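Local coordinates for protein putative mandelate racemase (Bordetella bronchiseptica, PDB 3OZY) that probably acts on sugar-acid substrates as a magnesium-dependent member of the enolase superfamily, although its precise reaction is not established, at residues K133-A141 / L348-Q357; I104-W115 / A278-L288. All coordinates share one frame; numbering follows the deposited sequence.

Contact 1: residues K133-A141 / L348-Q357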
loop_
_atom_site.group_PDB
_atom_site.type_symbol
_atom_site.label_atom_id
_atom_site.label_comp_id
_atom_site.label_asym_id
_atom_site.label_seq_id
_atom_site.Cartn_x
_atom_site.Cartn_y
_atom_site.Cartn_z
ATOM N N LYS A 133 -24.100 10.358 20.747
ATOM C CA LYS A 133 -24.793 9.385 19.917
ATOM C C LYS A 133 -25.705 10.030 18.890
ATOM O O LYS A 133 -26.310 11.076 19.148
ATOM C CB LYS A 133 -25.612 8.426 20.783
ATOM C CG LYS A 133 -24.750 7.534 21.654
ATOM C CD LYS A 133 -25.589 6.650 22.571
ATOM C CE LYS A 133 -24.656 5.745 23.355
ATOM N NZ LYS A 133 -25.375 4.788 24.250
ATOM N N PHE A 134 -25.771 9.408 17.715
ATOM C CA PHE A 134 -26.917 9.541 16.834
ATOM C C PHE A 134 -27.902 8.399 17.128
ATOM O O PHE A 134 -29.094 8.623 17.315
ATOM C CB PHE A 134 -26.509 9.479 15.358
ATOM C CG PHE A 134 -27.689 9.432 14.429
ATOM C CD1 PHE A 134 -28.260 10.603 13.951
ATOM C CD2 PHE A 134 -28.264 8.219 14.082
ATOM C CE1 PHE A 134 -29.367 10.560 13.121
ATOM C CE2 PHE A 134 -29.371 8.169 13.250
ATOM C CZ PHE A 134 -29.922 9.344 12.772
ATOM N N HIS A 135 -27.384 7.173 17.162
ATOM C CA HIS A 135 -28.205 5.989 17.399
ATOM C C HIS A 135 -28.411 5.794 18.894
ATOM O O HIS A 135 -27.810 4.918 19.509
ATOM C CB HIS A 135 -27.540 4.764 16.774
ATOM C CG HIS A 135 -27.451 4.831 15.282
ATOM N ND1 HIS A 135 -28.538 4.606 14.466
ATOM C CD2 HIS A 135 -26.411 5.115 14.460
ATOM C CE1 HIS A 135 -28.173 4.746 13.203
ATOM N NE2 HIS A 135 -26.887 5.051 13.172
ATOM N N THR A 136 -29.274 6.622 19.474
ATOM C CA THR A 136 -29.416 6.665 20.926
ATOM C C THR A 136 -29.924 5.353 21.535
ATOM O O THR A 136 -29.575 5.024 22.671
ATOM C CB THR A 136 -30.335 7.829 21.377
ATOM O OG1 THR A 136 -31.644 7.660 20.824
ATOM C CG2 THR A 136 -29.772 9.176 20.923
ATOM N N ARG A 137 -30.730 4.608 20.782
ATOM C CA ARG A 137 -31.305 3.358 21.284
ATOM C C ARG A 137 -30.373 2.162 21.096
ATOM O O ARG A 137 -30.616 1.084 21.645
ATOM C CB ARG A 137 -32.634 3.063 20.589
ATOM C CG ARG A 137 -33.672 4.166 20.714
ATOM C CD ARG A 137 -34.213 4.271 22.128
ATOM N NE ARG A 137 -35.248 5.295 22.234
ATOM C CZ ARG A 137 -35.006 6.575 22.501
ATOM N NH1 ARG A 137 -33.760 6.992 22.692
ATOM N NH2 ARG A 137 -36.011 7.438 22.578
ATOM N N GLY A 138 -29.318 2.347 20.310
ATOM C CA GLY A 138 -28.409 1.262 19.986
ATOM C C GLY A 138 -28.197 1.117 18.492
ATOM O O GLY A 138 -28.886 1.753 17.697
ATOM N N VAL A 139 -27.258 0.248 18.136
ATOM C CA VAL A 139 -26.773 0.097 16.774
ATOM C C VAL A 139 -27.116 -1.291 16.224
ATOM O O VAL A 139 -26.722 -2.304 16.801
ATOM C CB VAL A 139 -25.240 0.310 16.752
ATOM C CG1 VAL A 139 -24.641 -0.067 15.398
ATOM C CG2 VAL A 139 -24.898 1.750 17.125
ATOM N N ARG A 140 -27.846 -1.338 15.114
ATOM C CA ARG A 140 -28.202 -2.620 14.510
ATOM C C ARG A 140 -26.971 -3.362 13.990
ATOM O O ARG A 140 -26.195 -2.811 13.194
ATOM C CB ARG A 140 -29.199 -2.418 13.373
ATOM C CG ARG A 140 -29.645 -3.724 12.755
ATOM C CD ARG A 140 -30.230 -3.496 11.388
ATOM N NE ARG A 140 -31.058 -4.619 10.970
ATOM C CZ ARG A 140 -31.782 -4.621 9.865
ATOM N NH1 ARG A 140 -31.768 -3.552 9.076
ATOM N NH2 ARG A 140 -32.520 -5.679 9.547
ATOM N N ALA A 141 -26.797 -4.601 14.446
ATOM C CA ALA A 141 -25.637 -5.418 14.089
ATOM C C ALA A 141 -25.998 -6.521 13.103
ATOM O O ALA A 141 -27.169 -6.911 12.972
ATOM C CB ALA A 141 -25.010 -6.035 15.338
ATOM N N LEU A 348 -27.002 -8.326 22.570
ATOM C CA LEU A 348 -28.052 -7.884 21.655
ATOM C C LEU A 348 -29.369 -7.634 22.365
ATOM O O LEU A 348 -29.851 -8.479 23.115
ATOM C CB LEU A 348 -28.287 -8.912 20.546
ATOM C CG LEU A 348 -27.233 -9.063 19.453
ATOM C CD1 LEU A 348 -27.533 -10.267 18.569
ATOM C CD2 LEU A 348 -27.100 -7.793 18.605
ATOM N N GLU A 349 -29.950 -6.469 22.110
ATOM C CA GLU A 349 -31.304 -6.150 22.545
ATOM C C GLU A 349 -32.100 -5.669 21.346
ATOM O O GLU A 349 -31.803 -4.618 20.778
ATOM C CB GLU A 349 -31.279 -5.059 23.615
ATOM C CG GLU A 349 -30.713 -5.518 24.947
ATOM C CD GLU A 349 -31.639 -6.483 25.665
ATOM O OE1 GLU A 349 -32.758 -6.067 26.036
ATOM O OE2 GLU A 349 -31.247 -7.654 25.861
ATOM N N ASN A 350 -33.111 -6.440 20.961
ATOM C CA ASN A 350 -33.891 -6.123 19.774
ATOM C C ASN A 350 -32.978 -5.914 18.571
ATOM O O ASN A 350 -33.226 -5.050 17.734
ATOM C CB ASN A 350 -34.750 -4.882 20.008
ATOM C CG ASN A 350 -35.743 -5.068 21.141
ATOM O OD1 ASN A 350 -36.539 -6.007 21.134
ATOM N ND2 ASN A 350 -35.699 -4.171 22.119
ATOM N N GLY A 351 -31.921 -6.719 18.504
ATOM C CA GLY A 351 -31.010 -6.704 17.371
ATOM C C GLY A 351 -29.937 -5.630 17.426
ATOM O O GLY A 351 -29.130 -5.516 16.497
ATOM N N LEU A 352 -29.912 -4.860 18.514
ATOM C CA LEU A 352 -29.010 -3.716 18.649
ATOM C C LEU A 352 -27.914 -3.956 19.677
ATOM O O LEU A 352 -28.133 -4.633 20.686
ATOM C CB LEU A 352 -29.790 -2.477 19.075
ATOM C CG LEU A 352 -31.100 -2.171 18.362
ATOM C CD1 LEU A 352 -31.652 -0.858 18.910
ATOM C CD2 LEU A 352 -30.922 -2.097 16.845
ATOM N N VAL A 353 -26.737 -3.380 19.428
ATOM C CA VAL A 353 -25.664 -3.339 20.419
ATOM C C VAL A 353 -25.454 -1.894 20.877
ATOM O O VAL A 353 -25.836 -0.950 20.185
ATOM C CB VAL A 353 -24.330 -3.910 19.869
ATOM C CG1 VAL A 353 -24.489 -5.376 19.477
ATOM C CG2 VAL A 353 -23.849 -3.099 18.675
ATOM N N GLN A 354 -24.850 -1.725 22.046
ATOM C CA GLN A 354 -24.505 -0.396 22.540
ATOM C C GLN A 354 -22.994 -0.275 22.633
ATOM O O GLN A 354 -22.311 -1.251 22.941
ATOM C CB GLN A 354 -25.121 -0.143 23.919
ATOM C CG GLN A 354 -26.650 -0.028 23.929
ATOM C CD GLN A 354 -27.159 1.293 23.371
ATOM O OE1 GLN A 354 -26.381 2.165 22.970
ATOM N NE2 GLN A 354 -28.478 1.446 23.342
ATOM N N PRO A 355 -22.458 0.923 22.368
ATOM C CA PRO A 355 -21.012 1.095 22.514
ATOM C C PRO A 355 -20.593 0.935 23.976
ATOM O O PRO A 355 -21.420 1.128 24.865
ATOM C CB PRO A 355 -20.780 2.540 22.044
ATOM C CG PRO A 355 -22.096 3.215 22.211
ATOM C CD PRO A 355 -23.128 2.159 21.925
ATOM N N PRO A 356 -19.327 0.569 24.217
ATOM C CA PRO A 356 -18.803 0.518 25.586
ATOM C C PRO A 356 -18.968 1.875 26.262
ATOM O O PRO A 356 -18.868 2.913 25.605
ATOM C CB PRO A 356 -17.318 0.199 25.379
ATOM C CG PRO A 356 -17.241 -0.435 24.021
ATOM C CD PRO A 356 -18.293 0.266 23.214
ATOM N N GLN A 357 -19.204 1.869 27.571
ATOM C CA GLN A 357 -19.577 3.091 28.273
ATOM C C GLN A 357 -18.469 3.742 29.104
ATOM O O GLN A 357 -18.636 4.857 29.598
ATOM C CB GLN A 357 -20.820 2.844 29.131
ATOM C CG GLN A 357 -22.064 2.563 28.294
ATOM C CD GLN A 357 -22.342 3.675 27.296
ATOM O OE1 GLN A 357 -22.165 4.852 27.608
ATOM N NE2 GLN A 357 -22.775 3.306 26.086
HETATM O O HOH W 1 -25.547 3.523 20.399
HETATM O O HOH W 2 -29.410 -7.091 14.366
#
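The carboxamide of Gln354 lies flat between Lys133 and Gly138. Gly138 CA sits under one face, 3.6 Å from Gln354 CD, while Lys133 NZ comes from the opposite face and bonds to Gln354 OE1 at 3.1 Å, standing 47° out of the carbonyl plane. A bend at chi2 (-75°) of Gln354 folds the amide over Gly138. The extended lysine crosses the glutamine at about a right angle, its CE against the ring of Pro355, and a water donating to both His135 O and Gln354 OE1 gives that oxygen a second partner. Within 133-141, the CD2 corner of the Phe134 ring lies over one face of the His135 imidazole, whose NE2 bonds to His324 O.

Beyond Gln354 the backbones pair as a short antiparallel ribbon. Val139 and Val353 form the hydrogen-bonded pair, exchanging N-H and carbonyl in both directions, with Val139 N to Val353 O at 2.8 Å. Arg140 and Leu352 follow as the non-hydrogen-bonded pair. Leu352 lies along one face of the partner segment, its CD1 3.5 Å from Arg137 O and its CD2 3.6 Å from Arg140 N. The type I' turn from Glu349 to Leu352 reverses the chain; its Gly351 O accepts from Ala141 N, and a second water bridges Gly351 O to Ala141 O.

Strand 352-353 thus adds antiparallel to the start of strand 139-146, which runs parallel to strands 169-173 and 328-331 in the barrel. Val139 packs on Leu316 and Val319 of helix 309-321, Pro355 rests on Ala320 of the same helix, and Arg140 NE reaches Thr168 OG1.

Contact 2: residues I104-W115 / A278-L288; sequences IAAMSGVDIALW and ASRAGGITEAL
Asp111, Thr285 and Trp115 are joined by a chain of hydrogen bonds. Thr285 OG1 donates to the syn lone pair of Asp111 OD1 at 2.6 Å and accepts the indole N-H, with Trp115 NE1 3.0 Å away and the hydroxyl oxygen in the ring plane. The other carboxylate oxygen, Asp111 OD2, takes the backbone N-H of Thr285 at 2.9 Å in an almost straight bond (175°). Two bonds to one residue fix the rotation of the carboxylate; CG stands anti to the backbone N (chi1 -177°), which carries the group out to the first turn of helix 284-288. Its negative charge there is probably stabilised by the helix start, where Gly283 is the N-cap residue.

A second polar group sits a turn earlier. Ser108 OG donates back to Ile104 O at 2.7 Å, from the face of that carbonyl opposite to the one used by Ser108 N, and receives a weak bond from Gly282 N.

The axes of segments 104-115 and 284-288 cross almost perpendicularly, at 98°, and approach to 9.3 Å. Helix 102-122 falls in the N-terminal family region of the mandelate racemase group, whereas 278-288 is the loop and helix start after strand 273-274 of the C-terminal beta-alpha barrel, so the contact joins the two regions. Met107 and Asp111 also touch Trp85 of helix 81-97.

Apolar contacts flank the polar chain. Ile284 CG2 makes a CH-pi contact over the five-membered ring of Trp115, 3.6 Å from its centroid. The same isoleucine meets Ile112 at a right angle, CG1 to CG1 at 4.0 Å, while Ile112 CD1 turns away from Ile284 to Ser279, 3.6 Å from its CA.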
loop_
_atom_site.group_PDB
_atom_site.type_symbol
_atom_site.label_atom_id
_atom_site.label_comp_id
_atom_site.label_asym_id
_atom_site.label_seq_id
_atom_site.Cartn_x
_atom_site.Cartn_y
_atom_site.Cartn_z
ATOM N N ILE A 104 -0.447 1.953 6.579
ATOM C CA ILE A 104 -1.663 2.696 6.906
ATOM C C ILE A 104 -2.462 1.978 8.005
ATOM O O ILE A 104 -2.997 2.626 8.906
ATOM C CB ILE A 104 -2.535 2.938 5.644
ATOM C CG1 ILE A 104 -1.729 3.661 4.544
ATOM C CG2 ILE A 104 -3.807 3.702 6.009
ATOM C CD1 ILE A 104 -1.381 5.128 4.872
ATOM N N ALA A 105 -2.518 0.646 7.939
ATOM C CA ALA A 105 -3.133 -0.121 9.020
ATOM C C ALA A 105 -2.371 0.103 10.330
ATOM O O ALA A 105 -2.972 0.349 11.372
ATOM C CB ALA A 105 -3.199 -1.609 8.662
ATOM N N ALA A 106 -1.044 0.053 10.269
ATOM C CA ALA A 106 -0.219 0.343 11.446
ATOM C C ALA A 106 -0.539 1.720 12.050
ATOM O O ALA A 106 -0.732 1.851 13.263
ATOM C CB ALA A 106 1.276 0.228 11.094
ATOM N N MET A 107 -0.622 2.739 11.197
ATOM C CA MET A 107 -0.986 4.089 11.643
ATOM C C MET A 107 -2.336 4.076 12.329
ATOM O O MET A 107 -2.586 4.834 13.274
ATOM C CB MET A 107 -1.118 5.053 10.457
ATOM C CG MET A 107 0.159 5.566 9.869
ATOM S SD MET A 107 -0.223 6.866 8.679
ATOM C CE MET A 107 -0.842 8.170 9.752
ATOM N N SER A 108 -3.238 3.262 11.790
ATOM C CA SER A 108 -4.596 3.183 12.301
ATOM C C SER A 108 -4.634 2.684 13.736
ATOM O O SER A 108 -5.376 3.207 14.562
ATOM C CB SER A 108 -5.438 2.247 11.439
ATOM O OG SER A 108 -5.466 2.658 10.083
ATOM N N GLY A 109 -3.834 1.662 14.021
ATOM C CA GLY A 109 -3.745 1.108 15.366
ATOM C C GLY A 109 -3.234 2.139 16.360
ATOM O O GLY A 109 -3.748 2.264 17.479
ATOM N N VAL A 110 -2.229 2.904 15.935
ATOM C CA VAL A 110 -1.661 3.958 16.770
ATOM C C VAL A 110 -2.657 5.102 16.966
ATOM O O VAL A 110 -2.833 5.614 18.078
ATOM C CB VAL A 110 -0.345 4.470 16.161
ATOM C CG1 VAL A 110 0.140 5.746 16.870
ATOM C CG2 VAL A 110 0.715 3.360 16.195
ATOM N N ASP A 111 -3.337 5.486 15.890
ATOM C CA ASP A 111 -4.360 6.530 15.959
ATOM C C ASP A 111 -5.493 6.155 16.924
ATOM O O ASP A 111 -5.940 6.982 17.726
ATOM C CB ASP A 111 -4.906 6.830 14.553
ATOM C CG ASP A 111 -5.917 7.967 14.539
ATOM O OD1 ASP A 111 -5.492 9.143 14.451
ATOM O OD2 ASP A 111 -7.138 7.703 14.610
ATOM N N ILE A 112 -5.959 4.913 16.851
ATOM C CA ILE A 112 -6.962 4.439 17.797
ATOM C C ILE A 112 -6.432 4.564 19.226
ATOM O O ILE A 112 -7.146 5.022 20.111
ATOM C CB ILE A 112 -7.395 2.990 17.492
ATOM C CG1 ILE A 112 -8.266 2.963 16.228
ATOM C CG2 ILE A 112 -8.180 2.414 18.659
ATOM C CD1 ILE A 112 -8.500 1.577 15.646
ATOM N N ALA A 113 -5.175 4.185 19.445
ATOM C CA ALA A 113 -4.594 4.287 20.785
ATOM C C ALA A 113 -4.556 5.739 21.270
ATOM O O ALA A 113 -4.791 6.005 22.451
ATOM C CB ALA A 113 -3.205 3.650 20.829
ATOM N N LEU A 114 -4.270 6.680 20.370
ATOM C CA LEU A 114 -4.260 8.087 20.756
ATOM C C LEU A 114 -5.658 8.561 21.150
ATOM O O LEU A 114 -5.811 9.337 22.084
ATOM C CB LEU A 114 -3.686 8.960 19.641
ATOM C CG LEU A 114 -2.197 8.752 19.359
ATOM C CD1 LEU A 114 -1.752 9.588 18.178
ATOM C CD2 LEU A 114 -1.361 9.092 20.596
ATOM N N TRP A 115 -6.685 8.095 20.440
ATOM C CA TRP A 115 -8.057 8.447 20.792
ATOM C C TRP A 115 -8.469 7.810 22.122
ATOM O O TRP A 115 -9.169 8.431 22.928
ATOM C CB TRP A 115 -9.032 8.069 19.666
ATOM C CG TRP A 115 -9.108 9.103 18.580
ATOM C CD1 TRP A 115 -8.462 9.093 17.368
ATOM C CD2 TRP A 115 -9.875 10.305 18.615
ATOM N NE1 TRP A 115 -8.787 10.224 16.647
ATOM C CE2 TRP A 115 -9.663 10.975 17.388
ATOM C CE3 TRP A 115 -10.734 10.877 19.559
ATOM C CZ2 TRP A 115 -10.274 12.194 17.089
ATOM C CZ3 TRP A 115 -11.337 12.087 19.261
ATOM C CH2 TRP A 115 -11.102 12.735 18.036
ATOM N N ALA A 278 -11.915 1.851 10.801
ATOM C CA ALA A 278 -11.057 2.744 11.582
ATOM C C ALA A 278 -9.686 2.143 11.891
ATOM O O ALA A 278 -8.709 2.880 12.056
ATOM C CB ALA A 278 -11.747 3.154 12.871
ATOM N N SER A 279 -9.619 0.813 11.987
ATOM C CA SER A 279 -8.374 0.118 12.337
ATOM C C SER A 279 -7.504 -0.274 11.136
ATOM O O SER A 279 -6.445 -0.878 11.317
ATOM C CB SER A 279 -8.667 -1.131 13.178
ATOM O OG SER A 279 -9.318 -2.124 12.397
ATOM N N ARG A 280 -7.957 0.053 9.922
ATOM C CA ARG A 280 -7.224 -0.294 8.703
ATOM C C ARG A 280 -6.966 0.901 7.790
ATOM O O ARG A 280 -5.870 1.041 7.254
ATOM C CB ARG A 280 -7.979 -1.366 7.889
ATOM C CG ARG A 280 -8.238 -2.660 8.636
ATOM C CD ARG A 280 -9.242 -3.564 7.905
ATOM N NE ARG A 280 -8.715 -4.220 6.703
ATOM C CZ ARG A 280 -8.042 -5.364 6.710
ATOM N NH1 ARG A 280 -7.782 -5.968 7.864
ATOM N NH2 ARG A 280 -7.627 -5.912 5.568
ATOM N N ALA A 281 -7.981 1.745 7.602
ATOM C CA ALA A 281 -7.973 2.737 6.528
ATOM C C ALA A 281 -7.286 4.038 6.921
ATOM O O ALA A 281 -7.180 4.945 6.091
ATOM C CB ALA A 281 -9.405 3.005 6.060
ATOM N N GLY A 282 -6.840 4.134 8.171
ATOM C CA GLY A 282 -6.052 5.270 8.624
ATOM C C GLY A 282 -6.255 5.651 10.082
ATOM O O GLY A 282 -5.473 6.442 10.620
ATOM N N GLY A 283 -7.284 5.117 10.741
ATOM C CA GLY A 283 -7.529 5.451 12.138
ATOM C C GLY A 283 -8.944 5.933 12.367
ATOM O O GLY A 283 -9.719 6.055 11.420
ATOM N N ILE A 284 -9.295 6.186 13.624
ATOM C CA ILE A 284 -10.518 6.919 13.912
ATOM C C ILE A 284 -10.495 8.281 13.196
ATOM O O ILE A 284 -11.486 8.696 12.607
ATOM C CB ILE A 284 -10.692 7.076 15.434
ATOM C CG1 ILE A 284 -11.178 5.743 16.023
ATOM C CG2 ILE A 284 -11.642 8.215 15.756
ATOM C CD1 ILE A 284 -11.201 5.698 17.560
ATOM N N THR A 285 -9.352 8.954 13.217
ATOM C CA THR A 285 -9.227 10.254 12.557
ATOM C C THR A 285 -9.632 10.177 11.081
ATOM O O THR A 285 -10.393 11.010 10.578
ATOM C CB THR A 285 -7.792 10.773 12.689
ATOM O OG1 THR A 285 -7.445 10.818 14.079
ATOM C CG2 THR A 285 -7.646 12.166 12.074
ATOM N N GLU A 286 -9.147 9.150 10.400
ATOM C CA GLU A 286 -9.410 9.012 8.974
ATOM C C GLU A 286 -10.828 8.488 8.693
ATOM O O GLU A 286 -11.501 8.960 7.770
ATOM C CB GLU A 286 -8.344 8.126 8.329
ATOM C CG GLU A 286 -8.358 8.134 6.799
ATOM C CD GLU A 286 -7.903 9.454 6.190
ATOM O OE1 GLU A 286 -7.551 10.400 6.931
ATOM O OE2 GLU A 286 -7.915 9.549 4.946
ATOM N N ALA A 287 -11.297 7.530 9.486
ATOM C CA ALA A 287 -12.657 7.026 9.307
ATOM C C ALA A 287 -13.701 8.125 9.497
ATOM O O ALA A 287 -14.721 8.137 8.806
ATOM C CB ALA A 287 -12.933 5.859 10.255
ATOM N N LEU A 288 -13.457 9.045 10.430
ATOM C CA LEU A 288 -14.359 10.177 10.625
ATOM C C LEU A 288 -14.521 10.967 9.333
ATOM O O LEU A 288 -15.638 11.357 8.960
ATOM C CB LEU A 288 -13.841 11.111 11.716
ATOM C CG LEU A 288 -14.017 10.620 13.149
ATOM C CD1 LEU A 288 -13.235 11.535 14.078
ATOM C CD2 LEU A 288 -15.493 10.588 13.528
#

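Contact 1 lies on the barrel, whereas contact 2 joins the barrel to the N-terminal region; their centres are 22 Å apart and their nearest atoms about 11 Å apart, with no direct touch. Helix 309-321 spans the gap: it covers Val139 and Pro355 of contact 1, while its Ala314 and Leu318 meet Ile112 and Ile284 of contact 2. Along the chain the segments alternate. Contact 2 is the one tied to the metal region: the side chain of Arg280 is about 8 Å from a bound magnesium ion, and its NE bonds to the backbone oxygen of Glu254, which with Asp201 and Glu227 forms a magnesium site. Contact 1 involves none of these metal ligands.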